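Local coordinates for methanogen homoaconitase large subunit (Methanocaldococcus jannaschii, PDB 4KP2), which forms the large subunit of a heterotetrameric iron-sulfur hydro-lyase that interconverts (R)-homocitrate, cis-homoaconitate and homoisocitrate on the way to 2-oxosuberate, at residues Thr52-Thr57 / Val79-Asn84; Ile176-Val181 / Ile210-Glu215; Asn316-Gly321 / Lys345-Ile350; Glu66-Val71 / Ile162-Glu167; Gln294-His299 / Asn405-Gly410. All blocks are in the same frame, centred on the assembly; numbering follows the deposited sequence.

Interaction 1 (Thr52-Thr57 / Val79-Asn84)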
# COMPACT_ATOMS: atom_id res chain seq x y z
N THR A 52 8.49 -1.41 -21.06
CA THR A 52 7.16 -1.94 -20.79
C THR A 52 7.00 -2.24 -19.30
O THR A 52 7.96 -2.63 -18.63
CB THR A 52 6.89 -3.23 -21.59
OG1 THR A 52 8.00 -4.13 -21.45
CG2 THR A 52 6.69 -2.91 -23.07
N HIS A 53 5.79 -2.05 -18.78
CA HIS A 53 5.53 -2.29 -17.36
C HIS A 53 4.81 -3.61 -17.13
O HIS A 53 4.53 -4.35 -18.07
CB HIS A 53 4.74 -1.12 -16.75
CG HIS A 53 3.46 -0.81 -17.48
ND1 HIS A 53 2.31 -1.56 -17.31
CD2 HIS A 53 3.16 0.16 -18.37
CE1 HIS A 53 1.35 -1.05 -18.06
NE2 HIS A 53 1.84 -0.01 -18.72
N ASP A 54 4.50 -3.90 -15.86
CA ASP A 54 3.92 -5.18 -15.47
C ASP A 54 2.59 -5.49 -16.16
O ASP A 54 2.16 -6.64 -16.21
CB ASP A 54 3.74 -5.25 -13.95
CG ASP A 54 2.90 -4.11 -13.41
OD1 ASP A 54 3.00 -2.99 -13.95
OD2 ASP A 54 2.15 -4.34 -12.44
N GLY A 55 1.94 -4.45 -16.68
CA GLY A 55 0.67 -4.62 -17.37
C GLY A 55 0.83 -4.84 -18.86
O GLY A 55 -0.08 -5.37 -19.51
N THR A 56 1.97 -4.45 -19.40
CA THR A 56 2.20 -4.54 -20.84
C THR A 56 3.40 -5.41 -21.21
O THR A 56 3.52 -5.85 -22.36
CB THR A 56 2.37 -3.14 -21.47
OG1 THR A 56 3.38 -2.41 -20.78
CG2 THR A 56 1.06 -2.37 -21.40
N THR A 57 4.29 -5.66 -20.25
CA THR A 57 5.43 -6.55 -20.49
C THR A 57 5.02 -7.99 -20.87
O THR A 57 5.54 -8.53 -21.84
CB THR A 57 6.42 -6.58 -19.29
OG1 THR A 57 6.89 -5.25 -19.03
CG2 THR A 57 7.60 -7.48 -19.60
N VAL A 79 12.50 -2.58 -17.88
CA VAL A 79 11.27 -3.16 -17.34
C VAL A 79 11.06 -2.72 -15.90
O VAL A 79 11.96 -2.86 -15.06
CB VAL A 79 11.29 -4.69 -17.41
CG1 VAL A 79 10.01 -5.26 -16.82
CG2 VAL A 79 11.46 -5.16 -18.85
N ALA A 80 9.88 -2.18 -15.60
CA ALA A 80 9.58 -1.70 -14.26
C ALA A 80 8.14 -2.01 -13.84
O ALA A 80 7.19 -1.71 -14.57
CB ALA A 80 9.85 -0.21 -14.16
N PHE A 81 7.99 -2.62 -12.67
CA PHE A 81 6.68 -2.94 -12.13
C PHE A 81 6.16 -1.77 -11.31
O PHE A 81 6.84 -1.30 -10.40
CB PHE A 81 6.74 -4.20 -11.26
CG PHE A 81 7.16 -5.44 -11.99
CD1 PHE A 81 7.17 -5.48 -13.38
CD2 PHE A 81 7.55 -6.57 -11.30
CE1 PHE A 81 7.56 -6.62 -14.05
CE2 PHE A 81 7.93 -7.72 -11.96
CZ PHE A 81 7.94 -7.74 -13.34
N ASP A 82 4.95 -1.31 -11.63
CA ASP A 82 4.40 -0.14 -10.94
C ASP A 82 2.87 -0.13 -10.92
O ASP A 82 2.27 0.36 -9.97
CB ASP A 82 4.92 1.15 -11.58
CG ASP A 82 4.48 1.30 -13.03
OD1 ASP A 82 4.30 0.27 -13.71
OD2 ASP A 82 4.31 2.45 -13.48
N HIS A 83 2.25 -0.66 -11.97
CA HIS A 83 0.80 -0.63 -12.10
C HIS A 83 0.08 -1.47 -11.04
O HIS A 83 -0.92 -1.04 -10.47
CB HIS A 83 0.38 -1.08 -13.50
CG HIS A 83 0.52 -0.02 -14.54
ND1 HIS A 83 1.70 0.64 -14.78
CD2 HIS A 83 -0.38 0.50 -15.41
CE1 HIS A 83 1.53 1.52 -15.75
NE2 HIS A 83 0.27 1.45 -16.15
N ASN A 84 0.60 -2.67 -10.79
CA ASN A 84 -0.04 -3.59 -9.87
C ASN A 84 0.90 -4.08 -8.78
O ASN A 84 1.16 -5.28 -8.65
CB ASN A 84 -0.61 -4.79 -10.63
CG ASN A 84 -1.57 -4.38 -11.73
OD1 ASN A 84 -2.78 -4.28 -11.52
ND2 ASN A 84 -1.04 -4.13 -12.92

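Interaction 2 (Ile176-Val181 / Ile210-Glu215)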
# COMPACT_ATOMS: atom_id res chain seq x y z
N ILE A 176 1.75 21.52 -32.95
CA ILE A 176 1.02 22.64 -32.38
C ILE A 176 1.88 23.29 -31.30
O ILE A 176 2.09 22.73 -30.22
CB ILE A 176 -0.35 22.19 -31.82
CG1 ILE A 176 -0.91 23.22 -30.83
CG2 ILE A 176 -0.25 20.82 -31.18
CD1 ILE A 176 -1.35 24.52 -31.47
N ARG A 177 2.40 24.47 -31.61
CA ARG A 177 3.28 25.20 -30.70
C ARG A 177 2.47 25.85 -29.58
O ARG A 177 1.49 26.54 -29.84
CB ARG A 177 4.06 26.26 -31.47
CG ARG A 177 4.76 27.28 -30.58
CD ARG A 177 6.03 26.71 -29.97
NE ARG A 177 6.71 27.72 -29.16
CZ ARG A 177 7.96 27.60 -28.71
NH1 ARG A 177 8.67 26.52 -28.99
NH2 ARG A 177 8.49 28.58 -27.98
N VAL A 178 2.89 25.62 -28.35
CA VAL A 178 2.22 26.20 -27.19
C VAL A 178 3.18 27.07 -26.39
O VAL A 178 3.97 26.58 -25.59
CB VAL A 178 1.63 25.11 -26.27
CG1 VAL A 178 0.90 25.74 -25.10
CG2 VAL A 178 0.69 24.21 -27.06
N ASP A 179 3.11 28.38 -26.62
CA ASP A 179 3.91 29.33 -25.87
C ASP A 179 3.20 29.73 -24.58
O ASP A 179 2.05 30.18 -24.61
CB ASP A 179 4.21 30.58 -26.71
CG ASP A 179 5.27 30.33 -27.76
OD1 ASP A 179 4.91 29.99 -28.90
OD2 ASP A 179 6.47 30.49 -27.45
N ILE A 180 3.88 29.57 -23.46
CA ILE A 180 3.32 29.94 -22.17
C ILE A 180 4.10 31.10 -21.56
O ILE A 180 5.25 30.95 -21.15
CB ILE A 180 3.32 28.75 -21.19
CG1 ILE A 180 2.68 27.53 -21.84
CG2 ILE A 180 2.60 29.12 -19.91
CD1 ILE A 180 2.64 26.31 -20.95
N VAL A 181 3.46 32.27 -21.51
CA VAL A 181 4.12 33.47 -21.01
C VAL A 181 3.32 34.11 -19.88
O VAL A 181 2.15 33.80 -19.68
CB VAL A 181 4.32 34.51 -22.13
CG1 VAL A 181 5.27 33.97 -23.19
CG2 VAL A 181 2.98 34.89 -22.74
N ILE A 210 3.04 18.17 -29.34
CA ILE A 210 2.93 19.38 -28.54
C ILE A 210 4.31 19.96 -28.24
O ILE A 210 5.19 19.26 -27.73
CB ILE A 210 2.22 19.12 -27.20
CG1 ILE A 210 0.97 18.27 -27.41
CG2 ILE A 210 1.87 20.44 -26.53
CD1 ILE A 210 -0.17 19.00 -28.07
N GLU A 211 4.51 21.23 -28.56
CA GLU A 211 5.77 21.90 -28.29
C GLU A 211 5.58 23.06 -27.33
O GLU A 211 5.09 24.12 -27.71
CB GLU A 211 6.42 22.38 -29.58
CG GLU A 211 7.74 23.10 -29.39
CD GLU A 211 8.43 23.44 -30.70
OE1 GLU A 211 8.11 22.79 -31.72
OE2 GLU A 211 9.28 24.35 -30.71
N TYR A 212 5.98 22.86 -26.07
CA TYR A 212 5.86 23.90 -25.06
C TYR A 212 7.04 24.86 -25.10
O TYR A 212 8.19 24.44 -25.23
CB TYR A 212 5.74 23.30 -23.67
CG TYR A 212 4.53 22.41 -23.47
CD1 TYR A 212 3.28 22.95 -23.20
CD2 TYR A 212 4.64 21.03 -23.55
CE1 TYR A 212 2.17 22.15 -23.02
CE2 TYR A 212 3.54 20.21 -23.37
CZ TYR A 212 2.31 20.78 -23.10
OH TYR A 212 1.21 19.96 -22.93
N GLY A 213 6.75 26.15 -25.00
CA GLY A 213 7.78 27.17 -24.98
C GLY A 213 7.33 28.39 -24.21
O GLY A 213 6.23 28.41 -23.65
N GLY A 214 8.17 29.42 -24.18
CA GLY A 214 7.83 30.65 -23.49
C GLY A 214 8.62 30.83 -22.20
O GLY A 214 9.34 29.93 -21.77
N GLU A 215 8.47 32.00 -21.60
CA GLU A 215 9.21 32.36 -20.40
C GLU A 215 8.86 31.48 -19.20
O GLU A 215 9.70 31.22 -18.34
CB GLU A 215 8.99 33.84 -20.06
CG GLU A 215 7.53 34.22 -19.91
CD GLU A 215 7.33 35.73 -19.85
OE1 GLU A 215 6.19 36.17 -19.57
OE2 GLU A 215 8.30 36.47 -20.09

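Interaction 3 (Asn316-Gly321 / Lys345-Ile350)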
# COMPACT_ATOMS: atom_id res chain seq x y z
N ASN A 316 -15.12 12.51 -1.40
CA ASN A 316 -15.10 11.38 -0.49
C ASN A 316 -13.73 10.71 -0.42
O ASN A 316 -13.46 9.92 0.49
CB ASN A 316 -16.16 10.35 -0.88
CG ASN A 316 -17.52 10.97 -1.10
OD1 ASN A 316 -18.09 10.89 -2.19
ND2 ASN A 316 -18.06 11.60 -0.06
N GLN A 317 -12.87 11.04 -1.38
CA GLN A 317 -11.53 10.47 -1.43
C GLN A 317 -10.57 11.42 -2.14
O GLN A 317 -10.96 12.14 -3.06
CB GLN A 317 -11.54 9.11 -2.13
CG GLN A 317 -10.21 8.37 -2.10
CD GLN A 317 -10.28 7.02 -2.79
OE1 GLN A 317 -10.50 5.99 -2.16
NE2 GLN A 317 -10.07 7.03 -4.11
N VAL A 318 -9.31 11.44 -1.70
CA VAL A 318 -8.30 12.26 -2.34
C VAL A 318 -7.03 11.46 -2.58
O VAL A 318 -6.47 10.87 -1.65
CB VAL A 318 -7.95 13.50 -1.49
CG1 VAL A 318 -6.79 14.26 -2.12
CG2 VAL A 318 -9.16 14.40 -1.33
N PHE A 319 -6.58 11.42 -3.83
CA PHE A 319 -5.34 10.73 -4.16
C PHE A 319 -4.25 11.71 -4.59
O PHE A 319 -4.48 12.61 -5.39
CB PHE A 319 -5.57 9.70 -5.26
CG PHE A 319 -4.30 9.10 -5.80
CD1 PHE A 319 -3.47 8.35 -4.99
CD2 PHE A 319 -3.94 9.30 -7.12
CE1 PHE A 319 -2.30 7.81 -5.47
CE2 PHE A 319 -2.77 8.76 -7.62
CZ PHE A 319 -1.95 8.01 -6.80
N ILE A 320 -3.06 11.51 -4.03
CA ILE A 320 -1.92 12.36 -4.36
C ILE A 320 -0.69 11.51 -4.66
O ILE A 320 -0.15 10.84 -3.78
CB ILE A 320 -1.57 13.31 -3.20
CG1 ILE A 320 -2.74 14.25 -2.90
CG2 ILE A 320 -0.32 14.11 -3.53
CD1 ILE A 320 -2.47 15.20 -1.76
N GLY A 321 -0.24 11.54 -5.92
CA GLY A 321 1.00 10.89 -6.27
C GLY A 321 0.96 9.96 -7.48
O GLY A 321 1.04 8.74 -7.34
N LYS A 345 -13.08 13.86 8.26
CA LYS A 345 -13.60 12.54 8.63
C LYS A 345 -14.18 11.73 7.48
O LYS A 345 -13.91 10.53 7.35
CB LYS A 345 -14.65 12.69 9.74
CG LYS A 345 -15.25 11.37 10.21
CD LYS A 345 -16.28 11.59 11.29
CE LYS A 345 -17.39 12.51 10.82
NZ LYS A 345 -18.09 11.97 9.62
N ASP A 346 -14.98 12.37 6.63
CA ASP A 346 -15.71 11.67 5.58
C ASP A 346 -14.90 11.48 4.30
O ASP A 346 -15.45 11.09 3.27
CB ASP A 346 -17.03 12.38 5.28
CG ASP A 346 -17.98 12.36 6.46
OD1 ASP A 346 -18.09 11.31 7.12
OD2 ASP A 346 -18.61 13.41 6.73
N VAL A 347 -13.60 11.76 4.36
CA VAL A 347 -12.73 11.58 3.20
C VAL A 347 -11.45 10.84 3.56
O VAL A 347 -10.78 11.16 4.54
CB VAL A 347 -12.40 12.93 2.52
CG1 VAL A 347 -12.41 14.06 3.53
CG2 VAL A 347 -11.07 12.87 1.78
N LYS A 348 -11.13 9.82 2.76
CA LYS A 348 -9.91 9.04 2.95
C LYS A 348 -8.81 9.52 2.01
O LYS A 348 -9.00 9.61 0.80
CB LYS A 348 -10.20 7.56 2.73
CG LYS A 348 -11.08 7.28 1.52
CD LYS A 348 -11.64 5.87 1.56
CE LYS A 348 -12.63 5.65 0.42
NZ LYS A 348 -13.30 4.33 0.53
N LEU A 349 -7.65 9.83 2.58
CA LEU A 349 -6.53 10.35 1.80
C LEU A 349 -5.53 9.25 1.46
O LEU A 349 -5.09 8.50 2.33
CB LEU A 349 -5.83 11.48 2.56
CG LEU A 349 -4.56 12.05 1.92
CD1 LEU A 349 -4.86 12.60 0.54
CD2 LEU A 349 -3.96 13.12 2.81
N ILE A 350 -5.16 9.16 0.18
CA ILE A 350 -4.20 8.18 -0.28
C ILE A 350 -2.97 8.86 -0.87
O ILE A 350 -3.09 9.66 -1.80
CB ILE A 350 -4.81 7.24 -1.33
CG1 ILE A 350 -6.05 6.55 -0.77
CG2 ILE A 350 -3.79 6.22 -1.80
CD1 ILE A 350 -6.75 5.65 -1.77

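Interaction 4 (Glu66-Val71 / Ile162-Glu167)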
# COMPACT_ATOMS: atom_id res chain seq x y z
N GLU A 66 5.82 -15.06 -30.74
CA GLU A 66 5.16 -15.53 -31.95
C GLU A 66 5.98 -15.21 -33.20
O GLU A 66 5.90 -15.91 -34.20
CB GLU A 66 3.77 -14.91 -32.08
CG GLU A 66 2.80 -15.33 -30.99
CD GLU A 66 2.32 -16.76 -31.15
OE1 GLU A 66 2.45 -17.31 -32.26
OE2 GLU A 66 1.80 -17.33 -30.17
N MET A 67 6.77 -14.14 -33.12
CA MET A 67 7.51 -13.66 -34.28
C MET A 67 9.02 -13.85 -34.15
O MET A 67 9.66 -14.42 -35.04
CB MET A 67 7.19 -12.19 -34.53
CG MET A 67 7.09 -11.35 -33.27
SD MET A 67 7.36 -9.60 -33.58
CE MET A 67 9.02 -9.65 -34.25
N SER A 68 9.58 -13.38 -33.04
CA SER A 68 11.02 -13.41 -32.86
C SER A 68 11.45 -14.38 -31.76
O SER A 68 10.62 -14.94 -31.05
CB SER A 68 11.55 -12.01 -32.54
OG SER A 68 12.95 -12.02 -32.32
N ASP A 69 12.76 -14.56 -31.63
CA ASP A 69 13.31 -15.47 -30.65
C ASP A 69 14.45 -14.81 -29.89
O ASP A 69 15.20 -15.46 -29.16
CB ASP A 69 13.80 -16.75 -31.33
CG ASP A 69 14.68 -16.47 -32.54
OD1 ASP A 69 14.49 -15.41 -33.18
OD2 ASP A 69 15.56 -17.30 -32.84
N SER A 70 14.58 -13.49 -30.06
CA SER A 70 15.64 -12.74 -29.41
C SER A 70 15.31 -11.25 -29.38
O SER A 70 14.61 -10.74 -30.26
CB SER A 70 16.96 -12.96 -30.13
OG SER A 70 16.89 -12.49 -31.47
N VAL A 71 15.83 -10.56 -28.37
CA VAL A 71 15.72 -9.11 -28.31
C VAL A 71 16.94 -8.49 -28.97
O VAL A 71 18.01 -9.11 -29.01
CB VAL A 71 15.59 -8.60 -26.86
CG1 VAL A 71 14.29 -9.09 -26.24
CG2 VAL A 71 16.79 -9.04 -26.03
N ILE A 162 9.43 -3.63 -31.81
CA ILE A 162 10.57 -2.81 -31.41
C ILE A 162 11.57 -3.62 -30.58
O ILE A 162 12.78 -3.47 -30.74
CB ILE A 162 10.10 -1.57 -30.62
CG1 ILE A 162 9.34 -0.62 -31.55
CG2 ILE A 162 11.27 -0.86 -29.97
CD1 ILE A 162 8.84 0.63 -30.87
N TYR A 163 11.05 -4.49 -29.72
CA TYR A 163 11.90 -5.35 -28.90
C TYR A 163 12.76 -6.28 -29.75
O TYR A 163 13.83 -6.72 -29.33
CB TYR A 163 11.05 -6.19 -27.94
CG TYR A 163 10.73 -5.49 -26.63
CD1 TYR A 163 11.36 -4.30 -26.28
CD2 TYR A 163 9.82 -6.04 -25.74
CE1 TYR A 163 11.08 -3.67 -25.09
CE2 TYR A 163 9.53 -5.41 -24.54
CZ TYR A 163 10.16 -4.23 -24.22
OH TYR A 163 9.88 -3.60 -23.03
N ALA A 164 12.29 -6.59 -30.96
CA ALA A 164 12.96 -7.56 -31.81
C ALA A 164 13.91 -6.93 -32.82
O ALA A 164 14.96 -7.50 -33.13
CB ALA A 164 11.93 -8.42 -32.53
N THR A 165 13.55 -5.77 -33.35
CA THR A 165 14.33 -5.13 -34.40
C THR A 165 15.08 -3.89 -33.92
O THR A 165 16.11 -3.52 -34.48
CB THR A 165 13.45 -4.74 -35.60
OG1 THR A 165 12.46 -3.80 -35.18
CG2 THR A 165 12.76 -5.97 -36.18
N GLY A 166 14.55 -3.25 -32.88
CA GLY A 166 15.14 -2.03 -32.36
C GLY A 166 14.79 -0.83 -33.22
O GLY A 166 15.35 0.25 -33.06
N GLU A 167 13.86 -1.04 -34.14
CA GLU A 167 13.42 0.00 -35.05
C GLU A 167 11.90 0.01 -35.12
O GLU A 167 11.25 -0.98 -34.81
CB GLU A 167 14.00 -0.24 -36.45
CG GLU A 167 15.52 -0.21 -36.51
CD GLU A 167 16.06 -0.76 -37.81
OE1 GLU A 167 15.31 -1.48 -38.50
OE2 GLU A 167 17.23 -0.47 -38.14

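Interaction 5 (Gln294-His299 / Asn405-Gly410)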
# COMPACT_ATOMS: atom_id res chain seq x y z
N GLN A 294 -6.80 25.61 -11.25
CA GLN A 294 -7.62 24.80 -12.15
C GLN A 294 -7.99 23.43 -11.60
O GLN A 294 -7.13 22.68 -11.13
CB GLN A 294 -6.90 24.65 -13.50
CG GLN A 294 -6.45 25.96 -14.12
CD GLN A 294 -7.61 26.87 -14.48
OE1 GLN A 294 -8.33 26.62 -15.46
NE2 GLN A 294 -7.80 27.93 -13.71
N VAL A 295 -9.28 23.11 -11.65
CA VAL A 295 -9.79 21.80 -11.27
C VAL A 295 -10.68 21.20 -12.37
O VAL A 295 -11.73 21.76 -12.69
CB VAL A 295 -10.60 21.86 -9.96
CG1 VAL A 295 -11.27 20.52 -9.68
CG2 VAL A 295 -9.71 22.27 -8.80
N ALA A 296 -10.26 20.07 -12.92
CA ALA A 296 -11.01 19.42 -14.00
C ALA A 296 -12.20 18.61 -13.48
O ALA A 296 -12.06 17.82 -12.55
CB ALA A 296 -10.10 18.54 -14.83
N VAL A 297 -13.36 18.82 -14.09
CA VAL A 297 -14.59 18.15 -13.66
C VAL A 297 -14.90 16.94 -14.55
O VAL A 297 -14.43 16.87 -15.69
CB VAL A 297 -15.78 19.13 -13.67
CG1 VAL A 297 -15.45 20.38 -12.86
CG2 VAL A 297 -16.17 19.51 -15.09
N PRO A 298 -15.67 15.98 -14.02
CA PRO A 298 -16.09 14.79 -14.78
C PRO A 298 -16.77 15.14 -16.10
O PRO A 298 -17.44 16.18 -16.18
CB PRO A 298 -17.10 14.12 -13.84
CG PRO A 298 -16.64 14.50 -12.49
CD PRO A 298 -16.09 15.89 -12.61
N HIS A 299 -16.61 14.31 -17.12
CA HIS A 299 -15.82 13.08 -17.02
C HIS A 299 -14.67 13.08 -18.02
O HIS A 299 -14.32 12.03 -18.56
CB HIS A 299 -16.70 11.85 -17.25
CG HIS A 299 -17.80 11.69 -16.25
ND1 HIS A 299 -17.65 10.96 -15.09
CD2 HIS A 299 -19.06 12.16 -16.23
CE1 HIS A 299 -18.77 10.99 -14.40
NE2 HIS A 299 -19.65 11.71 -15.07
N ASN A 405 -4.06 12.01 -14.31
CA ASN A 405 -4.31 12.65 -15.60
C ASN A 405 -5.58 12.16 -16.28
O ASN A 405 -6.04 12.76 -17.26
CB ASN A 405 -3.11 12.48 -16.52
CG ASN A 405 -2.53 11.08 -16.47
OD1 ASN A 405 -3.24 10.11 -16.23
ND2 ASN A 405 -1.22 10.97 -16.69
N ARG A 406 -6.15 11.07 -15.78
CA ARG A 406 -7.39 10.54 -16.33
C ARG A 406 -8.61 10.99 -15.53
O ARG A 406 -8.53 11.18 -14.32
CB ARG A 406 -7.35 9.01 -16.43
CG ARG A 406 -6.97 8.49 -17.80
CD ARG A 406 -5.48 8.57 -18.05
NE ARG A 406 -4.76 7.53 -17.33
CZ ARG A 406 -4.54 6.31 -17.80
NH1 ARG A 406 -5.00 5.98 -19.00
NH2 ARG A 406 -3.88 5.42 -17.08
N ASN A 407 -9.74 11.14 -16.22
CA ASN A 407 -10.94 11.70 -15.62
C ASN A 407 -12.19 10.98 -16.10
O ASN A 407 -13.31 11.35 -15.75
CB ASN A 407 -11.02 13.19 -15.96
CG ASN A 407 -12.04 13.93 -15.12
OD1 ASN A 407 -12.45 13.45 -14.07
ND2 ASN A 407 -12.46 15.10 -15.59
N PHE A 408 -11.99 9.93 -16.89
CA PHE A 408 -13.09 9.24 -17.57
C PHE A 408 -14.08 8.56 -16.63
O PHE A 408 -13.75 8.22 -15.50
CB PHE A 408 -12.52 8.25 -18.59
CG PHE A 408 -11.56 8.87 -19.56
CD1 PHE A 408 -11.81 10.12 -20.09
CD2 PHE A 408 -10.40 8.21 -19.92
CE1 PHE A 408 -10.92 10.70 -20.98
CE2 PHE A 408 -9.51 8.78 -20.80
CZ PHE A 408 -9.77 10.03 -21.34
N LYS A 409 -15.30 8.37 -17.13
CA LYS A 409 -16.39 7.81 -16.34
C LYS A 409 -16.14 6.36 -15.94
O LYS A 409 -15.98 5.49 -16.79
CB LYS A 409 -17.71 7.92 -17.11
CG LYS A 409 -18.93 7.50 -16.32
CD LYS A 409 -20.20 7.65 -17.16
CE LYS A 409 -20.38 9.08 -17.65
NZ LYS A 409 -21.59 9.23 -18.50
N GLY A 410 -16.12 6.11 -14.63
CA GLY A 410 -15.91 4.77 -14.11
C GLY A 410 -14.47 4.33 -14.21
O GLY A 410 -14.18 3.14 -14.39

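Interaction 1 (Thr52-Thr57 / Val79-Asn84)
The carboxylate of D54 grips the turn that follows V79 and A80, using both oxygens. D54 OD2 accepts from N84 N at 2.8 Å on its syn lone pair, and also from N84 ND2 at 3.2 Å, which comes from above the carboxylate plane; N84 OD1 is itself bonded to N88 ND2. D54 OD1 takes H83 N at 3.1 Å on the syn side, with a weak bond from D82 N added. The imidazoles of H53 and H83 stack face to face, centroids 3.5 Å apart and planes at 7°. Second-shell bonds probably set the turn of each ring: D82 OD1 accepts from H83 ND1 at 2.8 Å, and G55 N reaches H53 ND1 at 3.0 Å. Replacing D54 by alanine would probably leave the N-H groups of H83 and N84 without their acceptor and let the turn bearing H83 shift. D82 OD2 is held by C119 N, and the H83 side chain is about 4 Å from that of C383, a predicted [4Fe-4S] ligand. Strands 49-53 and 77-80 run parallel, joined through helix 57-67, while helix 90-106 packs against D54, T57, V79 and F81.

Interaction 2 (Ile176-Val181 / Ile210-Glu215)
I176 to I180 and I210 to G213 pair as parallel strands, one face of the pair tightly packed and the other charged. On the apolar face I176 CG2 meets I210 CD1 at 3.6 Å. V178 CB and I180 CD1 both approach Y212 CD1, each at 4.1 Å; V178 and I180 lie alongside the tyrosine, pointing the same way. Helix 189-200 covers V178, I180 and Y212. In the backbone ladder V178 N to E211 O (2.7 Å, 171°) and I180 N to G213 O (2.6 Å, 173°) are short and straight, while E211 N to I176 O is longer at 3.3 Å.

The opposite, partly exposed face belongs to R177. A bend at chi2 (77°) folds its guanidinium back over G213, with NH2 3.4 Å from G213 CA, a position that a CB on G213 would block. R177 then grips D179 side-on through NE and NH2, and makes a salt bridge from NH1 to E211 OE2 at 2.8 Å, a bent, weak hydrogen bond; Y280 OH also bonds to that oxygen. With a leucine at R177, E211 would probably lose its charged mate and D179 would be free to turn. Looser still is the end, where exposed E215 OE1 lies 3.6 Å from V181 CB and bonds to G182 N. Such parallel neighbours, linked through helix 189-200, form a classic beta-alpha-beta crossover.

Interaction 3 (Asn316-Gly321 / Lys345-Ile350)
V347 meets N316, just before strand 317-320: its CA donates a C-H contact to N316 O (3.3 Å), and its CG2 touches V318 CG2. K348 follows, its N bonded to N316 O and its O accepting from V318 N at 3.1 Å. Its extended chain crosses Q317, with K348 CE 3.4 Å from Q317 OE1; Q317 NE2 is bonded to G392 O. L349 turns to the other face, where CD1 presses on V318 O (3.2 Å) and V318 CG1, its CG lying anti to the backbone N (chi1 175°). Helix 424-433 backs V318, and helix 328-338 backs L349. At I350 both N-H groups approach nearly along the C=O axis: I350 N gives to V318 O at 2.8 Å (170° at the carbonyl), and I320 N to I350 O at 2.9 Å. The I350 branches split, CG2 resting on F319 CD1 at 3.8 Å and CD1 facing Q317 OE1. P86 of the second subunit packs on I350, and its P87 on K348. The F319 side chain lies about 5 Å from that of C386, a predicted cluster ligand. Four ladder bonds and a 12° angle show parallel pairing; with helix 328-338 linking the strands, this is a beta-alpha-beta unit of the alpha-beta-alpha sandwich.

Interaction 4 (Glu66-Val71 / Ile162-Glu167)
Two helix ends meet where A164, near the end of helix 156-165, packs against M67 and S68, where helix 57-67 runs out. The methyl of A164 takes two carbons: M67 CE comes to A164 CB at 3.6 Å, and S68 CB reaches the same A164 CB at 3.6 Å. The methionine chain gets there by a turn at chi3 (-60°), which swings CE over the methyl; M67 is exposed and also touches a crystal neighbour, so its pose may partly reflect the lattice. S68 OG stands anti to its own N (chi1 178°) and bonds to S70 O at 2.9 Å in the carbonyl plane, on a lone pair, pinning the 68-70 turn.

Segment 66-71 belongs to the connection of the beta-alpha-beta unit 49-53, 57-67, 77-80, on the way from helix 57-67 to strand 77-80. V71 CA approaches Y163 O at 3.2 Å, a C-H...O contact bent to 135° at the hydrogen, and V71 CB lies 3.6 Å from that same Y163 O. A backbone bond between Y163 and W72 continues the join. V71 also packs on F102 and F106 of helix 90-106, while Y163 OH leads away to T52 OG1.

Interaction 5 (Gln294-His299 / Asn405-Gly410)
H299, N407 and K409 carry this contact, H299 with the most area buried. Its imidazole is held between two aliphatic groups: K409 CE lies over one face, 3.8 Å from the ring centroid and 15° off the normal, while P298 CB sits over the centre of the opposite face. K409 leaves its backbone with CG anti to N, and the turn at chi3 brings CE above the ring, nearest H299 CD2 at 3.6 Å; closer to the main chain, H299 ND1 meets K409 CA at 3.6 Å. N407 approaches differently. Its side-chain nitrogen ND2 reaches V297 O at 2.7 Å, a weak bond bent to 130°, and gives its better bond to H300 O, so one amide spans both sides of the cis peptide between P298 and H299. The carbonyl oxygen N407 O stands at the edge of the H299 ring, near its plane. H299 O in turn receives F408 CA in a C-H...O contact of 3.2 Å, 156° at the hydrogen. I419 of strand 418-421 also touches the N407 side chain. Between the segments the chemistry therefore amounts to CH-pi and C-H...O contacts and one weak amide bond, while the stronger N407 bond goes to H300 O.

From the N terminus, interaction 1 opens at T52 and closes at N84, joining strands 49-53 and 77-80 around helix 57-67. Interaction 4 opens within that span, at E66, and closes at E167, so the two cross; T52 OG1 and Y163 OH, 2.5 Å apart in a probable hydrogen bond, connect them directly. Interaction 2 follows, closing the short loop 176-215 in a separate mixed sheet, about 20 Å from interaction 1 at the nearest atoms. Interaction 5 then opens at Q294 and closes at G410, spanning all of interaction 3, which pairs strands 317-320 and 348-351. Interaction 5 thus ties the chain just after strand 294-296 to the loop before strand 418-421.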